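Side-chain contacts in adenosyl-chloride synthase (Thermotoga maritima, PDB 2ZBV), which binds adenosine and probably splits S-adenosyl-L-methionine with a small nucleophile, water or halide, as its relatives among SAM hydrolases and SAM-dependent halogenases do: residues Lys23-Ser28 with Val135-Asp140; Gly16-Val21 with Ile131-Ala136; Ala20-Lys23 with Ser28-Ile31; Val79-Asn84 with Leu143-Val148; Leu238-Ala241 with Asp246-Gln249. One frame throughout, in Å; residues are numbered along the deposited sequence.

Contact 1 of 5, residues Lys23-Ser28 with Val135-Asp140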
# COMPACT_ATOMS: atom_id res chain seq x y z
N LYS A 23 -16.23 4.65 7.42
CA LYS A 23 -15.97 5.63 8.48
C LYS A 23 -17.08 6.66 8.64
O LYS A 23 -17.18 7.31 9.69
CB LYS A 23 -14.65 6.34 8.21
CG LYS A 23 -13.42 5.48 8.43
CD LYS A 23 -13.22 5.17 9.91
CE LYS A 23 -11.88 4.52 10.17
NZ LYS A 23 -11.62 4.40 11.63
N ARG A 24 -17.89 6.84 7.60
CA ARG A 24 -18.99 7.79 7.66
C ARG A 24 -20.07 7.13 8.51
O ARG A 24 -20.73 7.79 9.31
CB ARG A 24 -19.53 8.10 6.26
CG ARG A 24 -18.55 8.86 5.38
CD ARG A 24 -19.05 9.05 3.94
NE ARG A 24 -20.17 9.99 3.87
CZ ARG A 24 -20.66 10.49 2.74
NH1 ARG A 24 -20.13 10.15 1.57
NH2 ARG A 24 -21.67 11.34 2.78
N ILE A 25 -20.22 5.82 8.32
CA ILE A 25 -21.20 5.05 9.07
C ILE A 25 -20.74 4.88 10.52
O ILE A 25 -21.50 5.11 11.45
CB ILE A 25 -21.41 3.67 8.44
CG1 ILE A 25 -22.16 3.82 7.12
CG2 ILE A 25 -22.18 2.76 9.39
CD1 ILE A 25 -22.35 2.53 6.39
N ASN A 26 -19.49 4.48 10.69
CA ASN A 26 -18.92 4.29 12.02
C ASN A 26 -17.54 4.93 12.10
O ASN A 26 -16.54 4.34 11.68
CB ASN A 26 -18.81 2.80 12.34
CG ASN A 26 -18.22 2.54 13.72
OD1 ASN A 26 -17.87 1.41 14.05
ND2 ASN A 26 -18.11 3.60 14.53
N PRO A 27 -17.46 6.15 12.66
CA PRO A 27 -16.17 6.84 12.78
C PRO A 27 -15.18 6.07 13.63
O PRO A 27 -13.97 6.31 13.56
CB PRO A 27 -16.55 8.17 13.41
CG PRO A 27 -17.96 8.39 12.92
CD PRO A 27 -18.57 7.02 13.08
N SER A 28 -15.68 5.13 14.43
CA SER A 28 -14.83 4.35 15.31
C SER A 28 -14.44 2.99 14.75
O SER A 28 -13.78 2.20 15.42
CB SER A 28 -15.51 4.15 16.67
OG SER A 28 -15.75 5.41 17.28
N VAL A 135 -22.62 -2.60 4.66
CA VAL A 135 -23.16 -3.74 5.39
C VAL A 135 -22.14 -4.21 6.43
O VAL A 135 -22.49 -4.46 7.59
CB VAL A 135 -23.53 -4.89 4.43
CG1 VAL A 135 -23.71 -6.19 5.20
CG2 VAL A 135 -24.83 -4.53 3.70
N ALA A 136 -20.88 -4.32 6.02
CA ALA A 136 -19.83 -4.75 6.95
C ALA A 136 -19.73 -3.72 8.08
O ALA A 136 -19.56 -4.09 9.24
CB ALA A 136 -18.48 -4.85 6.22
N ALA A 137 -19.84 -2.45 7.72
CA ALA A 137 -19.77 -1.37 8.71
C ALA A 137 -20.87 -1.50 9.76
O ALA A 137 -20.60 -1.34 10.95
CB ALA A 137 -19.87 -0.02 8.02
N HIS A 138 -22.10 -1.78 9.33
CA HIS A 138 -23.22 -1.94 10.26
C HIS A 138 -23.05 -3.17 11.14
O HIS A 138 -23.29 -3.13 12.35
CB HIS A 138 -24.56 -2.03 9.49
CG HIS A 138 -25.00 -0.74 8.87
ND1 HIS A 138 -25.28 0.39 9.62
CD2 HIS A 138 -25.21 -0.39 7.58
CE1 HIS A 138 -25.63 1.37 8.81
NE2 HIS A 138 -25.60 0.93 7.57
N LEU A 139 -22.64 -4.28 10.54
CA LEU A 139 -22.43 -5.51 11.29
C LEU A 139 -21.37 -5.29 12.37
O LEU A 139 -21.54 -5.71 13.51
CB LEU A 139 -21.99 -6.64 10.35
CG LEU A 139 -23.05 -7.22 9.41
CD1 LEU A 139 -22.39 -8.13 8.38
CD2 LEU A 139 -24.09 -7.99 10.23
N ASP A 140 -20.28 -4.63 12.00
CA ASP A 140 -19.19 -4.35 12.92
C ASP A 140 -19.67 -3.41 14.02
O ASP A 140 -19.04 -3.28 15.08
CB ASP A 140 -18.02 -3.71 12.18
CG ASP A 140 -16.85 -3.38 13.09
OD1 ASP A 140 -16.30 -4.31 13.71
OD2 ASP A 140 -16.49 -2.18 13.19
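The backbones of helix 14-25 and helix 127-140 come nearest at Ile25 and Ala137, whose CA atoms lie 6.6 Å apart, one residue before Asn26 leaves helical geometry. The contact shows how one branched side chain at a helix end can serve two neighbours. Ile25 sets its CB, CG2 and CD1 round the methyl of Ala137, with both Ile25 CG2 and Ile25 CD1 at 3.9 Å from Ala137 CB. The same two methyls also reach His138. Ile25 CG2, placed anti to the backbone N, comes in over a face of the His138 imidazole, 4.1 Å from the ring centroid and 27° off the ring normal, in a CH-pi contact. Ile25 CD1 approaches the imidazole at His138 NE2, 3.8 Å away, and the two side chains lie roughly perpendicular. Both helices belong to the N-terminal domain, where helix 127-140 rests on strands 62-66, 87-91 and 77-82 through Val135, Ala136 and Leu139. Cutting Ile25 back to an alanine is likely to open a gap beside Ala137 and to uncover one face of the His138 ring, perhaps leaving it freer to turn. Farther on, Asp140 brings its carboxylate near the Asn26 side chain, while Asp140 OD1 takes a weak hydrogen bond from Met1 N. Next to Ile25 in the chain, Arg24 NH1 makes a hydrogen bond to Asp56 O of the second subunit.

Contact 2 of 5, residues Gly16-Val21 with Ile131-Ala136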
# COMPACT_ATOMS: atom_id res chain seq x y z
N GLY A 16 -9.90 3.69 -0.96
CA GLY A 16 -10.15 4.86 -0.12
C GLY A 16 -11.61 5.27 -0.01
O GLY A 16 -12.07 5.62 1.08
N VAL A 17 -12.36 5.23 -1.12
CA VAL A 17 -13.77 5.63 -1.04
C VAL A 17 -14.60 4.65 -0.23
O VAL A 17 -15.54 5.06 0.45
CB VAL A 17 -14.41 5.82 -2.45
CG1 VAL A 17 -13.74 6.97 -3.17
CG2 VAL A 17 -14.28 4.55 -3.27
N ALA A 18 -14.25 3.37 -0.29
CA ALA A 18 -14.95 2.35 0.48
C ALA A 18 -14.67 2.59 1.96
O ALA A 18 -15.56 2.41 2.81
CB ALA A 18 -14.49 0.96 0.09
N LYS A 19 -13.45 2.99 2.28
CA LYS A 19 -13.09 3.25 3.67
C LYS A 19 -13.83 4.49 4.17
O LYS A 19 -14.26 4.54 5.33
CB LYS A 19 -11.58 3.46 3.81
CG LYS A 19 -10.77 2.18 3.69
CD LYS A 19 -9.31 2.43 4.02
CE LYS A 19 -8.49 1.15 3.96
NZ LYS A 19 -7.05 1.44 4.23
N ALA A 20 -13.99 5.47 3.29
CA ALA A 20 -14.70 6.70 3.63
C ALA A 20 -16.15 6.35 3.97
O ALA A 20 -16.71 6.86 4.93
CB ALA A 20 -14.65 7.68 2.47
N VAL A 21 -16.75 5.47 3.17
CA VAL A 21 -18.13 5.06 3.40
C VAL A 21 -18.26 4.36 4.76
O VAL A 21 -19.21 4.60 5.50
CB VAL A 21 -18.61 4.11 2.29
CG1 VAL A 21 -19.91 3.43 2.71
CG2 VAL A 21 -18.82 4.89 0.99
N ILE A 131 -22.87 -1.49 -1.35
CA ILE A 131 -23.57 -2.54 -0.62
C ILE A 131 -22.73 -3.29 0.41
O ILE A 131 -23.11 -3.39 1.58
CB ILE A 131 -24.17 -3.57 -1.60
CG1 ILE A 131 -25.11 -2.88 -2.59
CG2 ILE A 131 -24.90 -4.67 -0.82
CD1 ILE A 131 -25.76 -3.82 -3.61
N PHE A 132 -21.60 -3.84 -0.02
CA PHE A 132 -20.74 -4.61 0.88
C PHE A 132 -20.10 -3.84 2.01
O PHE A 132 -20.20 -4.25 3.17
CB PHE A 132 -19.65 -5.33 0.07
CG PHE A 132 -20.18 -6.37 -0.87
CD1 PHE A 132 -20.98 -7.41 -0.40
CD2 PHE A 132 -19.87 -6.32 -2.23
CE1 PHE A 132 -21.47 -8.38 -1.27
CE2 PHE A 132 -20.35 -7.29 -3.11
CZ PHE A 132 -21.15 -8.32 -2.64
N ALA A 133 -19.43 -2.73 1.69
CA ALA A 133 -18.77 -1.95 2.73
C ALA A 133 -19.73 -1.46 3.80
O ALA A 133 -19.50 -1.68 4.99
CB ALA A 133 -18.02 -0.77 2.10
N PRO A 134 -20.83 -0.80 3.41
CA PRO A 134 -21.75 -0.33 4.45
C PRO A 134 -22.34 -1.46 5.29
O PRO A 134 -22.53 -1.31 6.50
CB PRO A 134 -22.80 0.46 3.66
CG PRO A 134 -22.74 -0.14 2.27
CD PRO A 134 -21.26 -0.34 2.08
N VAL A 135 -22.62 -2.60 4.66
CA VAL A 135 -23.16 -3.74 5.39
C VAL A 135 -22.14 -4.21 6.43
O VAL A 135 -22.49 -4.46 7.59
CB VAL A 135 -23.53 -4.89 4.43
CG1 VAL A 135 -23.71 -6.19 5.20
CG2 VAL A 135 -24.83 -4.53 3.70
N ALA A 136 -20.88 -4.32 6.02
CA ALA A 136 -19.83 -4.75 6.95
C ALA A 136 -19.73 -3.72 8.08
O ALA A 136 -19.56 -4.09 9.24
CB ALA A 136 -18.48 -4.85 6.22
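Val21 reaches Pro134 by a single branch. Val21 CB, aimed at helix 127-140, is still 5.2 Å from Pro134 CD. From there Val21 CG1, anti to the backbone N (chi1 166°), carries the contact: it stops 4.1 Å from Pro134 CD and 4.3 Å from Pro134 CB, against the flank of the pyrrolidine ring. CG2 swings back beside the backbone N of Val21 and stays farther from the ring. A turn earlier the spacing is set by two alanines, an example of how helices approach closely where side chains are short, with the CA atoms of Ala18 and Ala133 6.2 Å apart. Ala133 CB meets Ala18 O at 4.1 Å and Ala18 CB at 4.4 Å. This buried helix pair belongs to the N-terminal domain, where Phe132 and Ala133 carry helix 127-140 on strand 62-66 of the mixed sheet. Pro134 has no N-H to give to the turn before it, and helix 127-140 is kinked there; the bond from Val135 N to Ile131 O is the next along. Beyond the helices, Ala18 touches Trp8 and Phe132 touches Asp68; Trp8 and Asp68 bind adenosine, and the Ala18 side chain lies about 9 Å from the bound nucleoside.

Contact 3 of 5, residues Ala20-Lys23 with Ser28-Ile31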
# COMPACT_ATOMS: atom_id res chain seq x y z
N ALA A 20 -13.99 5.47 3.29
CA ALA A 20 -14.70 6.70 3.63
C ALA A 20 -16.15 6.35 3.97
O ALA A 20 -16.71 6.86 4.93
CB ALA A 20 -14.65 7.68 2.47
N VAL A 21 -16.75 5.47 3.17
CA VAL A 21 -18.13 5.06 3.40
C VAL A 21 -18.26 4.36 4.76
O VAL A 21 -19.21 4.60 5.50
CB VAL A 21 -18.61 4.11 2.29
CG1 VAL A 21 -19.91 3.43 2.71
CG2 VAL A 21 -18.82 4.89 0.99
N ILE A 22 -17.31 3.49 5.07
CA ILE A 22 -17.32 2.77 6.33
C ILE A 22 -17.19 3.74 7.51
O ILE A 22 -17.96 3.66 8.47
CB ILE A 22 -16.16 1.75 6.40
CG1 ILE A 22 -16.39 0.65 5.36
CG2 ILE A 22 -16.05 1.17 7.82
CD1 ILE A 22 -15.26 -0.37 5.29
N LYS A 23 -16.23 4.65 7.42
CA LYS A 23 -15.97 5.63 8.48
C LYS A 23 -17.08 6.66 8.64
O LYS A 23 -17.18 7.31 9.69
CB LYS A 23 -14.65 6.34 8.21
CG LYS A 23 -13.42 5.48 8.43
CD LYS A 23 -13.22 5.17 9.91
CE LYS A 23 -11.88 4.52 10.17
NZ LYS A 23 -11.62 4.40 11.63
N SER A 28 -15.68 5.13 14.43
CA SER A 28 -14.83 4.35 15.31
C SER A 28 -14.44 2.99 14.75
O SER A 28 -13.78 2.20 15.42
CB SER A 28 -15.51 4.15 16.67
OG SER A 28 -15.75 5.41 17.28
N ALA A 29 -14.83 2.72 13.51
CA ALA A 29 -14.52 1.44 12.88
C ALA A 29 -13.02 1.25 12.69
O ALA A 29 -12.32 2.18 12.28
CB ALA A 29 -15.22 1.33 11.52
N GLU A 30 -12.53 0.06 13.00
CA GLU A 30 -11.12 -0.27 12.85
C GLU A 30 -10.99 -1.14 11.60
O GLU A 30 -11.42 -2.29 11.58
CB GLU A 30 -10.61 -1.06 14.07
CG GLU A 30 -9.13 -1.40 13.98
CD GLU A 30 -8.25 -0.17 14.02
OE1 GLU A 30 -8.25 0.53 15.05
OE2 GLU A 30 -7.56 0.11 13.01
N ILE A 31 -10.38 -0.58 10.57
CA ILE A 31 -10.21 -1.28 9.31
C ILE A 31 -8.78 -1.76 9.11
O ILE A 31 -7.84 -0.97 9.09
CB ILE A 31 -10.58 -0.37 8.12
CG1 ILE A 31 -11.99 0.21 8.33
CG2 ILE A 31 -10.53 -1.16 6.81
CD1 ILE A 31 -12.38 1.27 7.31
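Lys23 and Ile22 hold the segment 28-31 by two unlike means, one polar and one apolar. Lys23 NZ donates a hydrogen bond to Ala29 O; the modelled separation of 2.4 Å is very short, and its exact value is doubtful. The lysine chain bends once, at chi2 (-69°), and then runs extended, which carries the ammonium group out to the carbonyl. Ile22 supplies the apolar half. Ile22 CG2 lies 3.8 Å from Ala29 CB and 3.7 Å from Ile31 CD1; the Ile22 and Ile31 side chains meet tip to tip, with Ile22 CD1 and Ile31 CD1 3.9 Å apart. A methionine in place of Lys23 would probably leave Ala29 O without its donor and Glu30 of the second subunit without its opposite charge. Glu30 of the second subunit forms a salt bridge with Lys23 NZ, and Glu30 of this chain is bridged in turn by Lys23 of the third subunit, so the same pairing recurs round the trimer. In the next shell, Ile22 is backed by Ala133 and Ala137 of helix 127-140 and by Ile2, and Ile31 rests on Phe4. Backbone bonds between Glu30 and Ile2 tie the segment to the neighbouring strand. Strand 2-6, helix 14-25 and the parallel strand 31-33 next to it thus form a beta-alpha-beta crossover, and the contact sits where the helix hands the chain back to the sheet.

Contact 4 of 5, residues Val79-Asn84 with Leu143-Val148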
# COMPACT_ATOMS: atom_id res chain seq x y z
N VAL A 79 -23.78 -12.77 3.35
CA VAL A 79 -23.06 -12.58 4.61
C VAL A 79 -23.06 -13.96 5.25
O VAL A 79 -24.13 -14.53 5.50
CB VAL A 79 -23.74 -11.58 5.57
CG1 VAL A 79 -22.99 -11.55 6.89
CG2 VAL A 79 -23.77 -10.18 4.98
N MSE A 80 -21.87 -14.49 5.51
CA MSE A 80 -21.74 -15.82 6.10
C MSE A 80 -21.18 -15.75 7.52
O MSE A 80 -20.36 -14.88 7.84
CB MSE A 80 -20.82 -16.69 5.23
CG MSE A 80 -20.57 -18.11 5.76
SE MSE A 80 -19.11 -19.03 4.87
CE MSE A 80 -20.08 -19.76 3.39
N LYS A 81 -21.67 -16.65 8.37
CA LYS A 81 -21.19 -16.73 9.74
C LYS A 81 -20.60 -18.12 9.87
O LYS A 81 -21.27 -19.12 9.60
CB LYS A 81 -22.34 -16.56 10.74
CG LYS A 81 -21.88 -16.58 12.20
CD LYS A 81 -23.07 -16.62 13.15
CE LYS A 81 -22.62 -16.81 14.60
NZ LYS A 81 -23.78 -17.09 15.51
N THR A 82 -19.33 -18.19 10.25
CA THR A 82 -18.66 -19.47 10.40
C THR A 82 -18.74 -19.92 11.85
O THR A 82 -18.91 -19.10 12.75
CB THR A 82 -17.19 -19.37 9.93
OG1 THR A 82 -16.59 -18.18 10.45
CG2 THR A 82 -17.13 -19.33 8.41
N LYS A 83 -18.61 -21.22 12.06
CA LYS A 83 -18.72 -21.76 13.41
C LYS A 83 -17.66 -21.32 14.40
O LYS A 83 -17.71 -21.69 15.57
CB LYS A 83 -18.81 -23.28 13.34
CG LYS A 83 -20.08 -23.74 12.66
CD LYS A 83 -20.16 -25.25 12.52
CE LYS A 83 -21.51 -25.66 11.94
NZ LYS A 83 -21.60 -27.12 11.71
N ASN A 84 -16.70 -20.52 13.94
CA ASN A 84 -15.65 -20.02 14.83
C ASN A 84 -15.99 -18.58 15.19
O ASN A 84 -15.15 -17.83 15.69
CB ASN A 84 -14.27 -20.11 14.16
CG ASN A 84 -14.15 -19.22 12.94
OD1 ASN A 84 -15.09 -19.10 12.16
ND2 ASN A 84 -12.99 -18.61 12.76
N LEU A 143 -25.04 -4.45 14.45
CA LEU A 143 -26.26 -4.83 13.75
C LEU A 143 -26.42 -6.35 13.76
O LEU A 143 -25.50 -7.07 13.38
CB LEU A 143 -26.24 -4.36 12.29
CG LEU A 143 -27.48 -4.77 11.49
CD1 LEU A 143 -28.57 -3.75 11.71
CD2 LEU A 143 -27.15 -4.88 10.00
N PRO A 144 -27.59 -6.85 14.18
CA PRO A 144 -27.85 -8.30 14.23
C PRO A 144 -27.82 -8.86 12.81
O PRO A 144 -28.32 -8.22 11.88
CB PRO A 144 -29.25 -8.39 14.84
CG PRO A 144 -29.37 -7.11 15.65
CD PRO A 144 -28.72 -6.10 14.74
N LEU A 145 -27.25 -10.05 12.66
CA LEU A 145 -27.14 -10.69 11.35
C LEU A 145 -28.47 -10.88 10.63
O LEU A 145 -28.56 -10.67 9.42
CB LEU A 145 -26.45 -12.05 11.51
CG LEU A 145 -26.15 -12.81 10.22
CD1 LEU A 145 -25.30 -11.93 9.30
CD2 LEU A 145 -25.44 -14.11 10.54
N GLU A 146 -29.50 -11.28 11.37
CA GLU A 146 -30.83 -11.51 10.81
C GLU A 146 -31.40 -10.29 10.10
O GLU A 146 -32.31 -10.41 9.28
CB GLU A 146 -31.79 -11.91 11.93
CG GLU A 146 -31.84 -10.88 13.04
CD GLU A 146 -32.79 -11.26 14.15
OE1 GLU A 146 -32.76 -12.44 14.57
OE2 GLU A 146 -33.56 -10.38 14.59
N ARG A 147 -30.87 -9.11 10.42
CA ARG A 147 -31.33 -7.87 9.82
C ARG A 147 -30.80 -7.66 8.40
O ARG A 147 -31.25 -6.76 7.69
CB ARG A 147 -30.93 -6.69 10.70
CG ARG A 147 -31.42 -6.78 12.13
CD ARG A 147 -32.94 -6.70 12.22
NE ARG A 147 -33.45 -5.51 11.55
CZ ARG A 147 -34.24 -5.55 10.48
NH1 ARG A 147 -34.61 -6.72 9.97
NH2 ARG A 147 -34.66 -4.43 9.92
N VAL A 148 -29.83 -8.48 7.98
CA VAL A 148 -29.27 -8.34 6.64
C VAL A 148 -30.24 -8.88 5.59
O VAL A 148 -30.33 -8.34 4.49
CB VAL A 148 -27.92 -9.10 6.52
CG1 VAL A 148 -27.43 -9.07 5.07
CG2 VAL A 148 -26.88 -8.48 7.44
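Strand 77-82, which runs antiparallel between strands 87-91 and 105-110 near the edge of the N-terminal sheet, turns Val79 and Lys81 toward Leu145 and Val148 of the loop that follows helix 127-140. The example illustrates how alternate residues of a strand make a surface on which a short helical turn can sit. Val79 is shared between two partners, one for each methyl. Val79 CG1, anti to the backbone N (chi1 175°), lies only 3.4 Å from Leu145 CD1, closer than normal carbon-carbon contact, and the two side chains run antiparallel alongside each other. Val79 CG2 meets Val148 CG1 at 3.8 Å. The leucine is forked along the strand: while CD1 takes Val79, Leu145 CD2 lies 4.0 Å from Lys81 CB. Beyond that methylene the lysine is extended and heads off, so only the root of the side chain takes part. The segment keeps its shape through the 3-10 turn at 145-147, in which Val148 N bonds to Leu145 O at 2.9 Å and Arg147 N to Pro144 O at 3.1 Å, presenting Leu145 and Val148 to the sheet together. Val135 and Leu139 of helix 127-140 pack on the same Val79 side chain, and Leu139 also touches Val148. Leu145 extends onto Glu107 and Arg109 of the edge strand 105-110. Ile111 packs against both Val79 and Val148, and Asn113, two residues beyond Ile111, bonds through ND2 to Arg147 O.

Contact 5 of 5, residues Leu238-Ala241 with Asp246-Gln249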
# COMPACT_ATOMS: atom_id res chain seq x y z
N LEU A 238 2.42 -26.39 3.76
CA LEU A 238 3.71 -26.76 3.22
C LEU A 238 4.11 -25.72 2.18
O LEU A 238 3.36 -25.46 1.23
CB LEU A 238 3.66 -28.15 2.59
CG LEU A 238 5.01 -28.67 2.08
CD1 LEU A 238 5.02 -30.20 2.11
CD2 LEU A 238 5.28 -28.14 0.68
N GLU A 239 5.28 -25.13 2.38
CA GLU A 239 5.79 -24.11 1.47
C GLU A 239 7.18 -24.48 0.98
O GLU A 239 7.97 -25.11 1.69
CB GLU A 239 5.84 -22.76 2.20
CG GLU A 239 6.41 -21.60 1.39
CD GLU A 239 6.33 -20.28 2.16
OE1 GLU A 239 7.15 -20.06 3.08
OE2 GLU A 239 5.44 -19.46 1.85
N ILE A 240 7.48 -24.11 -0.26
CA ILE A 240 8.80 -24.36 -0.83
C ILE A 240 9.46 -23.01 -0.98
O ILE A 240 8.89 -22.08 -1.55
CB ILE A 240 8.73 -25.04 -2.23
CG1 ILE A 240 8.07 -26.42 -2.12
CG2 ILE A 240 10.13 -25.20 -2.81
CD1 ILE A 240 6.60 -26.40 -2.43
N ALA A 241 10.67 -22.88 -0.44
CA ALA A 241 11.40 -21.62 -0.52
C ALA A 241 12.85 -21.84 -0.92
O ALA A 241 13.36 -22.96 -0.85
CB ALA A 241 11.35 -20.90 0.82
N ASP A 246 14.41 -16.86 -4.88
CA ASP A 246 13.03 -16.93 -5.35
C ASP A 246 12.66 -18.34 -5.83
O ASP A 246 13.03 -18.73 -6.94
CB ASP A 246 12.83 -15.94 -6.50
CG ASP A 246 11.38 -15.81 -6.93
OD1 ASP A 246 10.64 -16.82 -6.94
OD2 ASP A 246 10.97 -14.69 -7.29
N ALA A 247 11.90 -19.07 -5.02
CA ALA A 247 11.48 -20.42 -5.37
C ALA A 247 10.57 -20.50 -6.59
O ALA A 247 10.65 -21.45 -7.37
CB ALA A 247 10.80 -21.08 -4.17
N SER A 248 9.70 -19.52 -6.77
CA SER A 248 8.80 -19.55 -7.93
C SER A 248 9.61 -19.50 -9.22
O SER A 248 9.22 -20.10 -10.23
CB SER A 248 7.79 -18.40 -7.88
OG SER A 248 8.43 -17.14 -8.02
N GLN A 249 10.74 -18.79 -9.19
CA GLN A 249 11.61 -18.68 -10.36
C GLN A 249 12.42 -19.96 -10.57
O GLN A 249 12.53 -20.46 -11.69
CB GLN A 249 12.58 -17.50 -10.22
CG GLN A 249 11.93 -16.12 -10.29
CD GLN A 249 12.95 -14.99 -10.22
OE1 GLN A 249 13.87 -14.92 -11.03
NE2 GLN A 249 12.78 -14.10 -9.24
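Ala247 presses its methyl into the backbone of strand 237-242 between Ile240 and Ala241, and here the contact is close. Ala247 CB lies 3.4 Å from Ile240 O and 3.7 Å from Ala241 CA, and the CA atoms of Ala241 and Ala247 are 5.0 Å apart. The Ile240 side chain adds only a looser touch, Ile240 CG2 standing 4.4 Å from Ala247 CB, while the same side chain packs on Ile259. Ala241 points its own methyl away from the helix, where it touches Asn182 and Phe220, both of which bind adenosine; the side chain of Ala241 is about 4 Å from a bound adenosine. The outer side of the helix start is polar and more open, with Gln249 exposed. Asp246, at the N-cap position, is turned from the strand and grips its own helix. Asp246 OD1 accepts Gln249 N at 3.0 Å, a capping bond arriving from above the carboxylate plane, and also Ser248 OG, whose modelled separation is very short and doubtful. The other oxygen, Asp246 OD2, takes Gln249 NE2 at 2.7 Å in a fairly straight bond (164°) that lies nearly in the amide plane of the glutamine but well above that of the carboxylate. Across the segments, then, the contact rests on a methyl packed against the strand backbone, with no hydrogen bond, while both Asp246 oxygens find donors within their own helix start, and a carboxylate so placed would probably be stabilised in its charged form.

Contacts 1, 2 and 3 cluster in the N-terminal domain, their centres 5 to 8 Å apart, and all draw on helix 14-25. Contacts 1 and 2 also share helix 127-140 and meet where Ile25 CD1 packs on Pro134 CB at 3.5 Å. Contact 4, centred about 15 Å from contact 1, lies at the other flank of helix 127-140, which joins them through Val135 and Leu139; along the chain its segments alternate with those of contacts 1 and 2. Contact 5 comes last, in the C-terminal domain, its centre 36 to 39 Å from the others. It lies beside a bound adenosine, while contact 2 stands one layer back from another, near the N-terminal domain.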